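Local coordinates for phosphoserine phosphatase (Thermococcus onnurineus, PDB 4AP9), which probably hydrolyses L-phosphoserine to L-serine as a magnesium-dependent phosphatase of the haloacid dehalogenase superfamily, the last step of serine biosynthesis, at residues Met120-Ile125 and Ile134-Arg139; Gly69-Thr74 and Gly103-Val108; Glu40-Gly45 and Leu57-Leu62. All coordinates share one frame; numbering follows the deposited sequence.

Contact 1: Met120-Ile125 and Ile134-Arg139; sequences MANRAI and IRLRFR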
HETATM    1  N   MSE A 120       9.267  26.446  -4.171  1.00 13.43           N
HETATM    2  CA  MSE A 120       8.843  26.246  -2.787  1.00 14.93           C
HETATM    3  C   MSE A 120       9.955  26.521  -1.786  1.00 13.42           C
HETATM    4  O   MSE A 120      11.039  25.951  -1.881  1.00 13.19           O
HETATM    5  CB  MSE A 120       8.367  24.813  -2.553  1.00 15.55           C
HETATM    6  CG  MSE A 120       8.211  24.455  -1.068  1.00 15.92           C
HETATM    7 SE   MSE A 120       6.644  25.294  -0.260  1.00 32.40          SE
HETATM    8  CE  MSE A 120       5.497  25.004  -1.768  1.00  6.28           C
ATOM      9  N   ALA A 121       9.662  27.370  -0.806  1.00 13.32           N
ATOM     10  CA  ALA A 121      10.556  27.549   0.335  1.00 11.92           C
ATOM     11  C   ALA A 121       9.732  27.911   1.562  1.00 13.74           C
ATOM     12  O   ALA A 121       8.503  28.008   1.499  1.00 11.30           O
ATOM     13  CB  ALA A 121      11.596  28.639   0.054  1.00 12.25           C
ATOM     14  N   ASN A 122      10.407  28.114   2.683  1.00 11.60           N
ATOM     15  CA  ASN A 122       9.716  28.514   3.901  1.00 12.70           C
ATOM     16  C   ASN A 122       9.381  30.002   3.837  1.00 12.08           C
ATOM     17  O   ASN A 122       9.734  30.663   2.872  1.00 11.83           O
ATOM     18  CB  ASN A 122      10.554  28.129   5.116  1.00 12.96           C
ATOM     19  CG  ASN A 122      10.539  26.627   5.359  1.00 14.58           C
ATOM     20  OD1 ASN A 122       9.509  25.982   5.165  1.00 12.74           O
ATOM     21  ND2 ASN A 122      11.676  26.060   5.750  1.00 12.91           N
ATOM     22  N   ARG A 123       8.643  30.520   4.810  1.00 11.86           N
ATOM     23  CA  ARG A 123       8.273  31.936   4.759  1.00 12.22           C
ATOM     24  C   ARG A 123       8.525  32.579   6.105  1.00 12.47           C
ATOM     25  O   ARG A 123       8.719  31.883   7.108  1.00 11.27           O
ATOM     26  CB  ARG A 123       6.808  32.129   4.313  1.00 14.55           C
ATOM     27  CG  ARG A 123       6.607  31.924   2.802  1.00 14.09           C
ATOM     28  CD  ARG A 123       5.132  32.085   2.340  1.00 19.34           C
ATOM     29  NE  ARG A 123       5.052  31.862   0.898  1.00 16.69           N
ATOM     30  CZ  ARG A 123       3.979  31.437   0.232  1.00 20.84           C
ATOM     31  NH1 ARG A 123       2.841  31.178   0.863  1.00 22.76           N
ATOM     32  NH2 ARG A 123       4.050  31.267  -1.084  1.00 18.08           N
ATOM     33  N   ALA A 124       8.531  33.912   6.126  1.00 13.01           N
ATOM     34  CA  ALA A 124       8.798  34.646   7.357  1.00 13.56           C
ATOM     35  C   ALA A 124       7.533  35.255   7.959  1.00 15.55           C
ATOM     36  O   ALA A 124       6.572  35.554   7.250  1.00 15.82           O
ATOM     37  CB  ALA A 124       9.823  35.732   7.083  1.00 13.93           C
ATOM     38  N   ILE A 125       7.546  35.432   9.274  1.00 13.63           N
ATOM     39  CA  ILE A 125       6.431  36.045   9.975  1.00 15.56           C
ATOM     40  C   ILE A 125       6.865  37.426  10.444  1.00 16.76           C
ATOM     41  O   ILE A 125       7.817  37.563  11.201  1.00 15.42           O
ATOM     42  CB  ILE A 125       5.997  35.188  11.174  1.00 15.74           C
ATOM     43  CG1 ILE A 125       5.580  33.793  10.699  1.00 18.07           C
ATOM     44  CG2 ILE A 125       4.839  35.854  11.944  1.00 18.18           C
ATOM     45  CD1 ILE A 125       5.495  32.781  11.805  1.00 15.78           C
ATOM     46  N   ILE A 134       9.310  31.768  11.891  1.00 11.18           N
ATOM     47  CA  ILE A 134       9.308  31.088  10.599  1.00 12.24           C
ATOM     48  C   ILE A 134       8.010  30.308  10.364  1.00 13.72           C
ATOM     49  O   ILE A 134       7.459  29.722  11.290  1.00 15.46           O
ATOM     50  CB  ILE A 134      10.511  30.129  10.487  1.00 12.85           C
ATOM     51  CG1 ILE A 134      10.629  29.544   9.068  1.00 13.31           C
ATOM     52  CG2 ILE A 134      10.429  29.040  11.544  1.00 14.04           C
ATOM     53  CD1 ILE A 134      11.974  28.825   8.807  1.00 12.84           C
ATOM     54  N   ARG A 135       7.527  30.330   9.130  1.00 12.98           N
ATOM     55  CA  ARG A 135       6.449  29.445   8.716  1.00 13.18           C
ATOM     56  C   ARG A 135       7.114  28.257   8.054  1.00 13.25           C
ATOM     57  O   ARG A 135       7.699  28.407   6.979  1.00 12.82           O
ATOM     58  CB  ARG A 135       5.531  30.118   7.687  1.00 14.04           C
ATOM     59  CG  ARG A 135       4.860  31.411   8.131  1.00 19.19           C
ATOM     60  CD  ARG A 135       3.691  31.754   7.182  1.00 22.89           C
ATOM     61  NE  ARG A 135       3.454  33.195   7.105  1.00 28.48           N
ATOM     62  CZ  ARG A 135       2.746  33.884   8.004  1.00 31.72           C
ATOM     63  NH1 ARG A 135       2.216  33.256   9.054  1.00 28.39           N
ATOM     64  NH2 ARG A 135       2.576  35.199   7.868  1.00 32.18           N
ATOM     65  N   LEU A 136       7.037  27.088   8.689  1.00 11.97           N
ATOM     66  CA  LEU A 136       7.616  25.868   8.134  1.00 13.44           C
ATOM     67  C   LEU A 136       6.608  25.243   7.189  1.00 15.81           C
ATOM     68  O   LEU A 136       5.551  24.784   7.615  1.00 13.66           O
ATOM     69  CB  LEU A 136       7.962  24.862   9.244  1.00 14.27           C
ATOM     70  CG  LEU A 136       9.034  25.232  10.268  1.00 20.79           C
ATOM     71  CD1 LEU A 136       9.228  24.086  11.257  1.00 20.92           C
ATOM     72  CD2 LEU A 136      10.357  25.564   9.589  1.00 16.19           C
ATOM     73  N   ARG A 137       6.924  25.246   5.903  1.00 12.08           N
ATOM     74  CA  ARG A 137       5.910  24.926   4.900  1.00 14.95           C
ATOM     75  C   ARG A 137       6.034  23.504   4.369  1.00 14.45           C
ATOM     76  O   ARG A 137       5.194  23.038   3.590  1.00 14.28           O
ATOM     77  CB  ARG A 137       5.974  25.965   3.789  1.00 14.73           C
ATOM     78  CG  ARG A 137       5.796  27.379   4.348  1.00 15.22           C
ATOM     79  CD  ARG A 137       5.682  28.432   3.268  1.00 14.94           C
ATOM     80  NE  ARG A 137       4.513  28.208   2.423  1.00 20.33           N
ATOM     81  CZ  ARG A 137       4.564  28.134   1.098  1.00 19.44           C
ATOM     82  NH1 ARG A 137       5.722  28.274   0.472  1.00 19.40           N
ATOM     83  NH2 ARG A 137       3.459  27.928   0.398  1.00 21.78           N
ATOM     84  N   PHE A 138       7.086  22.822   4.809  1.00 11.93           N
ATOM     85  CA  PHE A 138       7.274  21.400   4.559  1.00 15.16           C
ATOM     86  C   PHE A 138       8.154  20.836   5.683  1.00 15.37           C
ATOM     87  O   PHE A 138       8.917  21.583   6.301  1.00 14.92           O
ATOM     88  CB  PHE A 138       7.879  21.148   3.171  1.00 13.63           C
ATOM     89  CG  PHE A 138       9.161  21.896   2.914  1.00 13.94           C
ATOM     90  CD1 PHE A 138       9.136  23.190   2.436  1.00 16.17           C
ATOM     91  CD2 PHE A 138      10.384  21.298   3.162  1.00 15.94           C
ATOM     92  CE1 PHE A 138      10.312  23.876   2.205  1.00 17.90           C
ATOM     93  CE2 PHE A 138      11.568  21.975   2.931  1.00 17.31           C
ATOM     94  CZ  PHE A 138      11.536  23.265   2.456  1.00 17.61           C
ATOM     95  N   ARG A 139       8.025  19.546   5.975  1.00 14.95           N
ATOM     96  CA  ARG A 139       8.715  18.959   7.124  1.00 15.22           C
ATOM     97  C   ARG A 139      10.216  18.985   6.897  1.00 15.15           C
ATOM     98  O   ARG A 139      10.987  19.397   7.766  1.00 15.53           O
ATOM     99  CB  ARG A 139       8.267  17.514   7.323  1.00 16.88           C
ATOM    100  CG  ARG A 139       8.876  16.820   8.531  1.00 19.13           C
ATOM    101  CD  ARG A 139       8.432  15.358   8.535  1.00 23.38           C
ATOM    102  NE  ARG A 139       8.817  14.663   9.753  1.00 32.58           N
ATOM    103  CZ  ARG A 139       9.303  13.427   9.777  1.00 31.75           C
ATOM    104  NH1 ARG A 139       9.474  12.757   8.639  1.00 35.66           N
ATOM    105  NH2 ARG A 139       9.632  12.871  10.937  1.00 32.81           N
TER
HETATM  106  O   HOH W   1       4.528  35.140   5.402  1.00 22.40           O

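Contact 2: Gly69-Thr74 and Gly103-Val108; sequences GTFLRT and GSFEEV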
ATOM      1  N   GLY A  69      13.096  45.500   6.788  1.00 17.26           N
ATOM      2  CA  GLY A  69      13.990  46.098   5.809  1.00 16.58           C
ATOM      3  C   GLY A  69      15.375  45.466   5.810  1.00 19.06           C
ATOM      4  O   GLY A  69      15.960  45.227   4.745  1.00 19.15           O
ATOM      5  N   THR A  70      15.895  45.192   7.004  1.00 17.36           N
ATOM      6  CA  THR A  70      17.200  44.555   7.159  1.00 18.92           C
ATOM      7  C   THR A  70      17.146  43.163   6.558  1.00 18.96           C
ATOM      8  O   THR A  70      18.075  42.716   5.882  1.00 18.85           O
ATOM      9  CB  THR A  70      17.585  44.427   8.648  1.00 19.56           C
ATOM     10  OG1 THR A  70      17.591  45.721   9.259  1.00 24.92           O
ATOM     11  CG2 THR A  70      18.955  43.777   8.810  1.00 22.47           C
ATOM     12  N   PHE A  71      16.033  42.487   6.826  1.00 19.05           N
ATOM     13  CA  PHE A  71      15.778  41.136   6.352  1.00 17.87           C
ATOM     14  C   PHE A  71      15.753  41.126   4.827  1.00 18.39           C
ATOM     15  O   PHE A  71      16.458  40.346   4.188  1.00 17.09           O
ATOM     16  CB  PHE A  71      14.417  40.680   6.901  1.00 19.04           C
ATOM     17  CG  PHE A  71      14.169  39.196   6.822  1.00 20.79           C
ATOM     18  CD1 PHE A  71      13.557  38.641   5.716  1.00 23.49           C
ATOM     19  CD2 PHE A  71      14.495  38.373   7.887  1.00 23.47           C
ATOM     20  CE1 PHE A  71      13.314  37.282   5.649  1.00 19.32           C
ATOM     21  CE2 PHE A  71      14.245  37.011   7.829  1.00 21.21           C
ATOM     22  CZ  PHE A  71      13.659  36.473   6.696  1.00 17.65           C
ATOM     23  N   LEU A  72      14.945  42.010   4.248  1.00 16.93           N
ATOM     24  CA  LEU A  72      14.790  42.088   2.797  1.00 18.10           C
ATOM     25  C   LEU A  72      16.017  42.622   2.045  1.00 18.67           C
ATOM     26  O   LEU A  72      16.218  42.302   0.879  1.00 21.05           O
ATOM     27  CB  LEU A  72      13.535  42.886   2.437  1.00 19.41           C
ATOM     28  CG  LEU A  72      12.245  42.185   2.860  1.00 18.46           C
ATOM     29  CD1 LEU A  72      11.035  43.073   2.602  1.00 21.88           C
ATOM     30  CD2 LEU A  72      12.109  40.850   2.128  1.00 23.70           C
ATOM     31  N   ARG A  73      16.836  43.427   2.714  1.00 17.81           N
ATOM     32  CA  ARG A  73      18.090  43.902   2.132  1.00 18.54           C
ATOM     33  C   ARG A  73      18.945  42.761   1.574  1.00 18.99           C
ATOM     34  O   ARG A  73      19.685  42.949   0.620  1.00 20.60           O
ATOM     35  CB  ARG A  73      18.896  44.631   3.195  1.00 19.58           C
ATOM     36  CG  ARG A  73      19.631  45.860   2.714  1.00 30.20           C
ATOM     37  CD  ARG A  73      19.320  47.037   3.678  1.00 30.63           C
ATOM     38  NE  ARG A  73      20.465  47.931   3.855  1.00 34.91           N
ATOM     39  CZ  ARG A  73      20.914  48.366   5.032  1.00 27.00           C
ATOM     40  NH1 ARG A  73      20.307  48.026   6.150  1.00 11.80           N
ATOM     41  NH2 ARG A  73      21.982  49.163   5.078  1.00 32.42           N
ATOM     42  N   THR A  74      18.856  41.586   2.192  1.00 18.44           N
ATOM     43  CA  THR A  74      19.683  40.451   1.783  1.00 17.50           C
ATOM     44  C   THR A  74      19.381  39.949   0.374  1.00 20.28           C
ATOM     45  O   THR A  74      20.248  39.353  -0.270  1.00 19.88           O
ATOM     46  CB  THR A  74      19.565  39.269   2.760  1.00 17.53           C
ATOM     47  OG1 THR A  74      18.234  38.731   2.709  1.00 16.82           O
ATOM     48  CG2 THR A  74      19.872  39.717   4.187  1.00 16.47           C
ATOM     49  N   GLY A 103      15.052  25.474   2.042  1.00 11.28           N
ATOM     50  CA  GLY A 103      14.591  25.581   3.419  1.00 12.13           C
ATOM     51  C   GLY A 103      14.727  26.999   3.963  1.00 13.97           C
ATOM     52  O   GLY A 103      14.341  27.276   5.104  1.00 13.27           O
ATOM     53  N   SER A 104      15.291  27.888   3.146  1.00 13.19           N
ATOM     54  CA  SER A 104      15.386  29.297   3.500  1.00 11.94           C
ATOM     55  C   SER A 104      14.123  30.027   3.048  1.00 13.30           C
ATOM     56  O   SER A 104      13.176  29.401   2.545  1.00 10.92           O
ATOM     57  CB  SER A 104      16.533  29.991   2.750  1.00 15.73           C
ATOM     58  OG  SER A 104      16.815  31.272   3.322  1.00 14.74           O
ATOM     59  N   PHE A 105      14.131  31.348   3.221  1.00 11.95           N
ATOM     60  CA  PHE A 105      12.945  32.182   3.019  1.00 10.68           C
ATOM     61  C   PHE A 105      12.609  32.592   1.586  1.00 14.27           C
ATOM     62  O   PHE A 105      13.466  33.088   0.856  1.00 12.50           O
ATOM     63  CB  PHE A 105      13.123  33.430   3.902  1.00 13.44           C
ATOM     64  CG  PHE A 105      13.262  33.118   5.368  1.00 13.85           C
ATOM     65  CD1 PHE A 105      12.148  32.876   6.147  1.00 13.45           C
ATOM     66  CD2 PHE A 105      14.513  33.065   5.971  1.00 12.74           C
ATOM     67  CE1 PHE A 105      12.271  32.585   7.483  1.00 14.10           C
ATOM     68  CE2 PHE A 105      14.636  32.776   7.316  1.00 12.25           C
ATOM     69  CZ  PHE A 105      13.518  32.530   8.071  1.00 14.19           C
ATOM     70  N   GLU A 106      11.359  32.380   1.181  1.00 11.51           N
ATOM     71  CA  GLU A 106      10.910  32.789  -0.147  1.00 12.49           C
ATOM     72  C   GLU A 106      11.138  34.273  -0.387  1.00 14.55           C
ATOM     73  O   GLU A 106      11.379  34.694  -1.519  1.00 15.51           O
ATOM     74  CB  GLU A 106       9.420  32.480  -0.344  1.00 13.94           C
ATOM     75  CG  GLU A 106       9.142  30.992  -0.586  1.00 15.22           C
ATOM     76  CD  GLU A 106       7.767  30.738  -1.185  1.00 19.92           C
ATOM     77  OE1 GLU A 106       6.999  31.718  -1.351  1.00 17.57           O
ATOM     78  OE2 GLU A 106       7.465  29.553  -1.498  1.00 20.25           O
ATOM     79  N   GLU A 107      11.044  35.058   0.684  1.00 13.56           N
ATOM     80  CA  GLU A 107      11.116  36.508   0.599  1.00 15.73           C
ATOM     81  C   GLU A 107      12.519  36.934   0.171  1.00 15.75           C
ATOM     82  O   GLU A 107      12.694  37.878  -0.610  1.00 17.48           O
ATOM     83  CB  GLU A 107      10.710  37.140   1.944  1.00 15.56           C
ATOM     84  CG  GLU A 107       9.244  36.842   2.384  1.00 17.82           C
ATOM     85  CD  GLU A 107       9.082  35.562   3.233  1.00 15.79           C
ATOM     86  OE1 GLU A 107       9.988  34.705   3.239  1.00 14.44           O
ATOM     87  OE2 GLU A 107       8.049  35.432   3.926  1.00 16.67           O
ATOM     88  N   VAL A 108      13.510  36.210   0.668  1.00 13.78           N
ATOM     89  CA  VAL A 108      14.900  36.456   0.310  1.00 15.43           C
ATOM     90  C   VAL A 108      15.284  35.820  -1.039  1.00 17.27           C
ATOM     91  O   VAL A 108      16.102  36.366  -1.789  1.00 16.14           O
ATOM     92  CB  VAL A 108      15.817  35.946   1.419  1.00 17.04           C
ATOM     93  CG1 VAL A 108      17.259  36.005   0.997  1.00 19.38           C
ATOM     94  CG2 VAL A 108      15.603  36.775   2.671  1.00 16.94           C
TER

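Contact 3: Glu40-Gly45 and Leu57-Leu62; sequences ELLEKG and LKRVGL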
ATOM      1  N   GLU A  40      27.439  29.442  14.398  1.00 16.09           N
ATOM      2  CA  GLU A  40      27.834  28.244  15.120  1.00 17.30           C
ATOM      3  C   GLU A  40      26.692  27.234  15.129  1.00 16.82           C
ATOM      4  O   GLU A  40      26.901  26.050  14.906  1.00 15.11           O
ATOM      5  CB  GLU A  40      28.234  28.584  16.549  1.00 16.89           C
ATOM      6  CG  GLU A  40      28.699  27.382  17.337  1.00 14.61           C
ATOM      7  CD  GLU A  40      29.246  27.761  18.699  1.00 19.72           C
ATOM      8  OE1 GLU A  40      28.439  27.998  19.625  1.00 20.98           O
ATOM      9  OE2 GLU A  40      30.482  27.837  18.836  1.00 22.19           O
ATOM     10  N   LEU A  41      25.485  27.722  15.377  1.00 13.92           N
ATOM     11  CA  LEU A  41      24.290  26.885  15.318  1.00 16.55           C
ATOM     12  C   LEU A  41      24.098  26.283  13.931  1.00 15.91           C
ATOM     13  O   LEU A  41      23.703  25.125  13.798  1.00 14.36           O
ATOM     14  CB  LEU A  41      23.055  27.695  15.703  1.00 12.87           C
ATOM     15  CG  LEU A  41      22.926  27.949  17.207  1.00 17.31           C
ATOM     16  CD1 LEU A  41      21.833  28.969  17.459  1.00 16.38           C
ATOM     17  CD2 LEU A  41      22.656  26.641  17.934  1.00 16.64           C
ATOM     18  N   LEU A  42      24.370  27.073  12.896  1.00 13.88           N
ATOM     19  CA  LEU A  42      24.310  26.561  11.536  1.00 14.61           C
ATOM     20  C   LEU A  42      25.302  25.414  11.372  1.00 14.88           C
ATOM     21  O   LEU A  42      24.946  24.354  10.877  1.00 14.91           O
ATOM     22  CB  LEU A  42      24.598  27.664  10.507  1.00 14.26           C
ATOM     23  CG  LEU A  42      24.667  27.276   9.026  1.00 13.99           C
ATOM     24  CD1 LEU A  42      23.327  26.710   8.533  1.00 14.39           C
ATOM     25  CD2 LEU A  42      25.098  28.454   8.155  1.00 12.25           C
ATOM     26  N   GLU A  43      26.543  25.631  11.802  1.00 13.51           N
ATOM     27  CA  GLU A  43      27.579  24.611  11.644  1.00 14.12           C
ATOM     28  C   GLU A  43      27.204  23.342  12.392  1.00 15.21           C
ATOM     29  O   GLU A  43      27.391  22.235  11.886  1.00 17.21           O
ATOM     30  CB  GLU A  43      28.936  25.135  12.126  1.00 17.34           C
ATOM     31  CG  GLU A  43      29.475  26.305  11.295  1.00 16.28           C
ATOM     32  CD  GLU A  43      29.980  25.883   9.929  1.00 19.84           C
ATOM     33  OE1 GLU A  43      30.102  24.661   9.684  1.00 23.74           O
ATOM     34  OE2 GLU A  43      30.260  26.769   9.091  1.00 23.94           O
ATOM     35  N   LYS A  44      26.656  23.505  13.590  1.00 13.10           N
ATOM     36  CA  LYS A  44      26.224  22.360  14.381  1.00 14.30           C
ATOM     37  C   LYS A  44      25.098  21.611  13.665  1.00 16.70           C
ATOM     38  O   LYS A  44      25.059  20.379  13.661  1.00 16.47           O
ATOM     39  CB  LYS A  44      25.778  22.804  15.771  1.00 14.31           C
ATOM     40  CG  LYS A  44      26.911  23.176  16.732  1.00 14.49           C
ATOM     41  CD  LYS A  44      26.335  23.756  18.017  1.00 16.20           C
ATOM     42  CE  LYS A  44      27.421  24.021  19.053  1.00 17.05           C
ATOM     43  NZ  LYS A  44      26.832  24.543  20.304  1.00 17.10           N
ATOM     44  N   GLY A  45      24.188  22.361  13.054  1.00 14.69           N
ATOM     45  CA  GLY A  45      23.098  21.749  12.307  1.00 15.84           C
ATOM     46  C   GLY A  45      23.601  20.974  11.100  1.00 17.18           C
ATOM     47  O   GLY A  45      23.197  19.835  10.859  1.00 17.63           O
ATOM     48  N   LEU A  57      15.366  26.461  14.796  1.00 16.06           N
ATOM     49  CA  LEU A  57      14.510  27.310  15.616  1.00 17.50           C
ATOM     50  C   LEU A  57      15.327  28.168  16.571  1.00 17.00           C
ATOM     51  O   LEU A  57      14.908  29.265  16.937  1.00 18.36           O
ATOM     52  CB  LEU A  57      13.470  26.491  16.375  1.00 16.88           C
ATOM     53  CG  LEU A  57      12.472  25.776  15.465  1.00 20.50           C
ATOM     54  CD1 LEU A  57      11.387  25.131  16.303  1.00 21.55           C
ATOM     55  CD2 LEU A  57      11.867  26.760  14.438  1.00 19.14           C
ATOM     56  N   LYS A  58      16.494  27.675  16.979  1.00 15.01           N
ATOM     57  CA  LYS A  58      17.391  28.496  17.803  1.00 16.45           C
ATOM     58  C   LYS A  58      17.942  29.692  17.016  1.00 18.79           C
ATOM     59  O   LYS A  58      18.092  30.794  17.556  1.00 15.85           O
ATOM     60  CB  LYS A  58      18.545  27.664  18.382  1.00 17.37           C
ATOM     61  CG  LYS A  58      18.161  26.767  19.561  1.00 22.57           C
ATOM     62  CD  LYS A  58      19.387  26.053  20.130  1.00 22.02           C
ATOM     63  CE  LYS A  58      19.141  25.551  21.563  1.00 27.44           C
ATOM     64  NZ  LYS A  58      17.885  24.759  21.723  1.00 26.64           N
ATOM     65  N   ARG A  59      18.258  29.472  15.743  1.00 17.18           N
ATOM     66  CA  ARG A  59      18.690  30.557  14.867  1.00 15.35           C
ATOM     67  C   ARG A  59      17.548  31.556  14.679  1.00 16.88           C
ATOM     68  O   ARG A  59      17.744  32.769  14.750  1.00 15.50           O
ATOM     69  CB  ARG A  59      19.159  30.002  13.516  1.00 16.88           C
ATOM     70  CG  ARG A  59      20.575  29.384  13.575  1.00 14.89           C
ATOM     71  CD  ARG A  59      21.006  28.766  12.259  1.00 15.78           C
ATOM     72  NE  ARG A  59      20.406  27.445  12.062  1.00 19.96           N
ATOM     73  CZ  ARG A  59      20.059  26.936  10.891  1.00 17.25           C
ATOM     74  NH1 ARG A  59      20.229  27.624   9.775  1.00 22.70           N
ATOM     75  NH2 ARG A  59      19.520  25.737  10.833  1.00 19.67           N
ATOM     76  N   VAL A  60      16.346  31.039  14.459  1.00 13.84           N
ATOM     77  CA  VAL A  60      15.181  31.898  14.263  1.00 15.70           C
ATOM     78  C   VAL A  60      14.971  32.801  15.477  1.00 16.31           C
ATOM     79  O   VAL A  60      14.690  33.992  15.337  1.00 16.79           O
ATOM     80  CB  VAL A  60      13.934  31.070  14.002  1.00 14.39           C
ATOM     81  CG1 VAL A  60      12.661  31.905  14.232  1.00 15.79           C
ATOM     82  CG2 VAL A  60      13.991  30.526  12.598  1.00 12.60           C
ATOM     83  N   GLY A  61      15.135  32.215  16.659  1.00 17.95           N
ATOM     84  CA  GLY A  61      15.004  32.921  17.911  1.00 18.16           C
ATOM     85  C   GLY A  61      15.990  34.064  18.041  1.00 19.29           C
ATOM     86  O   GLY A  61      15.653  35.129  18.564  1.00 20.32           O
ATOM     87  N   LEU A  62      17.207  33.845  17.554  1.00 19.62           N
ATOM     88  CA  LEU A  62      18.262  34.841  17.662  1.00 17.16           C
ATOM     89  C   LEU A  62      18.083  36.049  16.733  1.00 19.80           C
ATOM     90  O   LEU A  62      18.783  37.048  16.888  1.00 20.90           O
ATOM     91  CB  LEU A  62      19.642  34.205  17.449  1.00 15.65           C
ATOM     92  CG  LEU A  62      20.129  33.277  18.569  1.00 19.80           C
ATOM     93  CD1 LEU A  62      21.216  32.335  18.088  1.00 18.92           C
ATOM     94  CD2 LEU A  62      20.618  34.092  19.746  1.00 20.73           C
TER

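Contact 1: Met120-Ile125 and Ile134-Arg139
R123 and R135 form an antiparallel hydrogen-bonded pair: R123 N donates to R135 O at 3.2 Å and R135 N to R123 O at 2.8 Å. A124 and I134 are non-hydrogen-bonded and place their side chains on the face opposite the two arginines. Past R135 a side chain takes over from the backbone. N122 OD1 accepts from R137 N at 2.8 Å, almost straight (176° at the hydrogen), and N122 ND2 donates to G103 O, which engages both ends of this buried amide. The R123 and R137 guanidiniums lie flat on one another, planes 10° apart and centres 3.5 Å apart. A bend of R137 at chi3 (62°) places its NE beside R123 NH1. E106 answers this pair of like charges with salt bridges to R123 NE and R137 NH1. R137 NH1 also donates, close to its own plane, to A121 O at 3.0 Å. A water accepts from R135 NE at 2.8 Å and donates to A124 O, while R135 NH1 pairs with D4 of the second subunit. Selenium and apolar contacts complete the set: SE of selenomethionine M120 covers the R137 face opposite R123, 3.2 Å from R137 NH1, and M120 CG lies 3.8 Å from F138 CD1. F138 also touches the bound pyridinium sulfonate. An alanine in place of R137 would probably leave A121 O without this donor, E106 with one cation fewer, and R123 without its stacking partner. Backbone pairing in this β-hairpin, at R123 and R135, is thus continued by the stacked R123 and R137, and E106 is likely to offset their repulsion.

Contact 2: Gly69-Thr74 and Gly103-Val108
F71, L72 and T74 meet F105, E107 and V108 where a helix faces an irregular loop. G69 to L72 are helical, with R73 N donating to G69 O. The second segment turns a corner at G103 and S104, then adopts helical torsions over 106-108 without the regular bonds; V108 N to F105 O is weak. The nearest pair of CA atoms is L72 CA and V108 CA, 6.2 Å apart. With F71 CG anti to the backbone N (chi1 -164°), the ring leaves the helix toward the loop, and its CZ stands over one face of the F105 ring, 3.6 Å from F105 CD2. Centroids 5.0 Å apart and planes at 73° define a T-shaped pair, with F71 supplying the edge. F71 CE1 also meets V108 CG2 at 3.8 Å. T74 OG1 donates to F71 O at 2.8 Å and packs 3.3 Å from V108 CG2. L72 CD2 lies 4.0 Å from E107 CB. The aromatic pair belongs to a larger cluster: F25 of helix 25-33 meets both rings, F126 and F131 of the hairpin meet F71, and A124 of strand 118-127 touches both F71 and F105. Helix 68-73 is thereby joined to the loop after strand 97-102.

Contact 3: Glu40-Gly45 and Leu57-Leu62
L41 and R59, whose CA atoms are the nearest across the two segments, join two nearly antiparallel helix segments, whose axes come within 9.8 Å at 169°. The R59 side chain leaves its helix at CB with CG anti to the carbonyl carbon, and CG meets L41 CB at 3.7 Å. The chain stays extended through CD, which lies 3.8 Å from L42 N, beside the opposing backbone. A turn at chi3 (-79°) then places NE, 4.0 Å from L42 CA. NE has a weak hydrogen bond to S55 O, one turn back on its own helix. At the tip, CZ and NH1 reach the methyl of L42, with R59 NH1 3.5 Å from L42 CD1. L42 CA lies over one face of the guanidinium, offset toward its rim. W26 and W52 each make a cation-pi contact with this same group, and W52 also belongs to the pocket of the bound pyridinium sulfonate. G45 also touches that ligand. The other half of the contact is aliphatic. L41 and L62 reach toward each other tip to tip, and their CD1 atoms stand 3.5 Å apart, tighter than usual van der Waals contact. L41 CD1 also packs against K58 CB at 3.7 Å, the two side chains crossing at about a right angle. K58 sends its ammonium to D54 on its own helix, so only its aliphatic part serves here. Between the two segments, then, the union rests on packing. Leucine carbons line the stem of an arginine whose charge is probably stabilised by the two indole rings, which lie outside the segments.

In the fold
From the N terminus the three contacts follow in series, and none nests in or crosses another. Contact 3 comes first, closing the short connection between helices 36-47 and 52-62. Contact 2 then closes a longer excursion, through helix 82-93 and strand 97-102, bringing helix 68-73 back to the loop after that strand. Contact 1 last closes the hairpin of strands 118-127 and 130-135, at the edge of the chain's mixed sheet. It is the common neighbour: E106 and E107 of contact 2 bond to strand 118-127, while I134 packs on L57 and V60 of contact 3. Contacts 2 and 3 do not touch. Helices 52-62 and 68-73 are thus both linked to the sheet through the hairpin.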